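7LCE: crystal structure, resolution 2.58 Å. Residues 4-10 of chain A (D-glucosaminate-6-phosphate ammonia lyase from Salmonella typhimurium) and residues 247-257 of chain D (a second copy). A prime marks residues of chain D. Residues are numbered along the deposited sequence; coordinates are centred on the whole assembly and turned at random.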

# COMPACT_ATOMS: atom_id res chain seq x y z
N ASN A 4 33.30 -45.97 29.18
CA ASN A 4 32.93 -44.60 29.53
C ASN A 4 31.43 -44.51 29.80
O ASN A 4 30.68 -45.48 29.64
CB ASN A 4 33.36 -43.62 28.43
CG ASN A 4 32.75 -43.94 27.07
OD1 ASN A 4 31.68 -44.55 26.96
ND2 ASN A 4 33.42 -43.49 26.02
N ILE A 5 30.99 -43.32 30.22
CA ILE A 5 29.60 -43.13 30.59
C ILE A 5 28.67 -43.34 29.39
O ILE A 5 27.55 -43.83 29.55
CB ILE A 5 29.41 -41.74 31.23
CG1 ILE A 5 27.98 -41.55 31.71
CG2 ILE A 5 29.82 -40.63 30.26
CD1 ILE A 5 27.89 -40.78 33.00
N TYR A 6 29.12 -42.98 28.19
CA TYR A 6 28.28 -43.19 27.01
C TYR A 6 28.10 -44.68 26.73
O TYR A 6 27.02 -45.10 26.28
CB TYR A 6 28.88 -42.48 25.80
CG TYR A 6 29.04 -40.99 25.99
CD1 TYR A 6 27.94 -40.16 26.14
CD2 TYR A 6 30.30 -40.40 26.02
CE1 TYR A 6 28.08 -38.80 26.32
CE2 TYR A 6 30.45 -39.04 26.20
CZ TYR A 6 29.34 -38.24 26.34
OH TYR A 6 29.49 -36.89 26.52
N GLN A 7 29.13 -45.48 26.97
CA GLN A 7 28.98 -46.92 26.84
C GLN A 7 27.97 -47.45 27.85
O GLN A 7 27.19 -48.37 27.54
CB GLN A 7 30.32 -47.62 27.02
CG GLN A 7 31.12 -47.70 25.74
CD GLN A 7 32.52 -48.22 25.97
OE1 GLN A 7 33.35 -47.54 26.58
NE2 GLN A 7 32.79 -49.43 25.49
N GLN A 8 27.95 -46.88 29.06
CA GLN A 8 26.98 -47.30 30.07
C GLN A 8 25.55 -46.96 29.67
O GLN A 8 24.62 -47.60 30.16
CB GLN A 8 27.32 -46.65 31.41
CG GLN A 8 28.67 -47.04 31.97
CD GLN A 8 28.98 -46.34 33.28
OE1 GLN A 8 30.08 -46.47 33.82
NE2 GLN A 8 28.01 -45.61 33.81
N LEU A 9 25.36 -45.97 28.80
CA LEU A 9 24.04 -45.60 28.32
C LEU A 9 23.64 -46.36 27.07
O LEU A 9 22.55 -46.12 26.54
CB LEU A 9 23.97 -44.10 28.05
CG LEU A 9 24.20 -43.16 29.23
CD1 LEU A 9 24.31 -41.72 28.74
CD2 LEU A 9 23.09 -43.30 30.26
N GLY A 10 24.48 -47.26 26.58
CA GLY A 10 24.19 -48.05 25.41
C GLY A 10 24.77 -47.54 24.11
O GLY A 10 24.40 -48.04 23.05
N GLY D 247 25.48 -28.87 25.41
CA GLY D 247 26.49 -29.83 25.04
C GLY D 247 26.18 -31.23 25.51
O GLY D 247 25.19 -31.50 26.19
N LYS D 248 27.07 -32.15 25.13
CA LYS D 248 26.91 -33.54 25.55
C LYS D 248 27.01 -33.68 27.06
O LYS D 248 26.41 -34.58 27.65
CB LYS D 248 27.95 -34.42 24.85
CG LYS D 248 29.36 -33.86 24.92
CD LYS D 248 30.36 -34.81 24.28
CE LYS D 248 31.77 -34.22 24.30
NZ LYS D 248 32.16 -33.73 25.65
N GLU D 249 27.77 -32.79 27.72
CA GLU D 249 27.99 -32.94 29.15
C GLU D 249 26.72 -32.66 29.95
O GLU D 249 26.39 -33.42 30.87
CB GLU D 249 29.15 -32.05 29.61
CG GLU D 249 28.90 -30.54 29.63
CD GLU D 249 28.96 -29.91 28.25
OE1 GLU D 249 29.35 -30.62 27.30
OE2 GLU D 249 28.64 -28.71 28.13
N ASN D 250 25.98 -31.61 29.59
CA ASN D 250 24.76 -31.29 30.32
C ASN D 250 23.58 -32.14 29.87
O ASN D 250 22.63 -32.32 30.64
CB ASN D 250 24.42 -29.81 30.17
CG ASN D 250 25.32 -28.92 31.00
OD1 ASN D 250 26.38 -29.34 31.46
ND2 ASN D 250 24.89 -27.68 31.20
N MET D 251 23.61 -32.67 28.64
CA MET D 251 22.62 -33.66 28.23
C MET D 251 22.66 -34.87 29.15
O MET D 251 21.63 -35.33 29.64
CB MET D 251 22.86 -34.07 26.78
CG MET D 251 22.43 -33.03 25.77
SD MET D 251 22.86 -33.50 24.08
CE MET D 251 21.79 -34.92 23.84
N VAL D 252 23.86 -35.40 29.39
CA VAL D 252 24.01 -36.51 30.33
C VAL D 252 23.65 -36.06 31.74
O VAL D 252 23.03 -36.80 32.51
CB VAL D 252 25.44 -37.08 30.26
CG1 VAL D 252 25.65 -38.13 31.34
CG2 VAL D 252 25.69 -37.67 28.88
N GLY D 253 24.03 -34.83 32.10
CA GLY D 253 23.74 -34.33 33.44
C GLY D 253 22.25 -34.29 33.74
O GLY D 253 21.83 -34.63 34.85
N LEU D 254 21.44 -33.88 32.76
CA LEU D 254 20.00 -33.84 32.98
C LEU D 254 19.45 -35.24 33.23
O LEU D 254 18.60 -35.44 34.12
CB LEU D 254 19.30 -33.19 31.79
CG LEU D 254 17.77 -33.31 31.80
CD1 LEU D 254 17.17 -32.59 33.00
CD2 LEU D 254 17.19 -32.78 30.50
N VAL D 255 19.91 -36.23 32.47
CA VAL D 255 19.42 -37.60 32.62
C VAL D 255 19.77 -38.13 34.01
O VAL D 255 18.94 -38.76 34.67
CB VAL D 255 19.98 -38.50 31.51
CG1 VAL D 255 19.51 -39.93 31.71
CG2 VAL D 255 19.57 -37.98 30.15
N TYR D 256 21.00 -37.91 34.45
CA TYR D 256 21.40 -38.37 35.78
C TYR D 256 20.72 -37.56 36.88
O TYR D 256 20.52 -38.07 37.99
CB TYR D 256 22.92 -38.32 35.92
CG TYR D 256 23.60 -39.54 35.36
CD1 TYR D 256 23.77 -39.69 33.99
CD2 TYR D 256 24.08 -40.54 36.19
CE1 TYR D 256 24.40 -40.81 33.46
CE2 TYR D 256 24.71 -41.66 35.68
CZ TYR D 256 24.86 -41.79 34.31
OH TYR D 256 25.49 -42.91 33.80
N ALA D 257 20.37 -36.31 36.60
CA ALA D 257 19.64 -35.52 37.58
C ALA D 257 18.20 -35.99 37.70
O ALA D 257 17.63 -35.94 38.80
CB ALA D 257 19.68 -34.04 37.20

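Two tyrosines, one from each chain, take part in this contact, yet no hydrogen bond crosses between the stretches; what joins them is largely the packing of apolar side chains, with 336 Å² of surface buried in all, both sides summed. The chain D stretch offers one side of a regular helix. Lys248′, Val252′ and Tyr256′ are spaced four residues apart, so their CA-to-CB bonds all point toward chain A and their side chains form a continuous stripe. Against it lies a much shorter helix, whose residues Ile5 and Tyr6, with Leu9 just beyond, supply the complementary surface.

Val252′ is the centre of the arrangement, and its CA lies 8.6 Å from that of Tyr6. Its CG1 meets Ile5 CD1 at 3.8 Å, while its CG2 lies 3.7 Å from Tyr6 CE1 and 4.3 Å from Leu9 CD1. A short, branched side chain suits this position: its two methyls reach three neighbours.

Tyr6 leaves its backbone sideways, but with chi1 in the m well its long ring brings its end closer to chain D. There its OH lies 3.2 Å from Lys248′ CD. This is a contact with the aliphatic part of the lysine, whose chi2 and chi3 are both t, so that an extended methylene chain passes the phenol. Tyr6 OH and Lys248′ NZ both find hydrogen bonds elsewhere in the structure, so the hydroxyl and the amine are satisfied although neither bonds across this contact; the lysine contributes its methylenes, and Tyr6 its ring carbon CE1, against Val252′.

At the other end of the stripe, Tyr256′ loses 68 Å² to chain A, more than any other residue of the two stretches. Ile5 CD1 approaches its CZ at 3.5 Å and its OH at 3.3 Å, and Leu9 CD2 lies 4.3 Å from its CE1. The branched aliphatic side chains of Ile5 and Leu9 thus reach both Val252′ and the tyrosine ring. Gln8, exposed to solvent, loses just 10 Å², its NE2 3.7 Å from Tyr256′ OH.

Asn4 caps the start of the short helix, OD1 accepting from Gln7 N at 2.7 Å, and Gln7 OE1 returns the favour by accepting from Asn4 N at 3.0 Å. Gly10 closes it in a Schellman motif, with Gly10 N bonded to Gln7 O at 3.1 Å; its positive phi suits glycine, since a CB would be jammed against the preceding carbonyl oxygen. These residues make no contact with chain D, but they bracket the turn that carries Ile5, Tyr6 and Leu9.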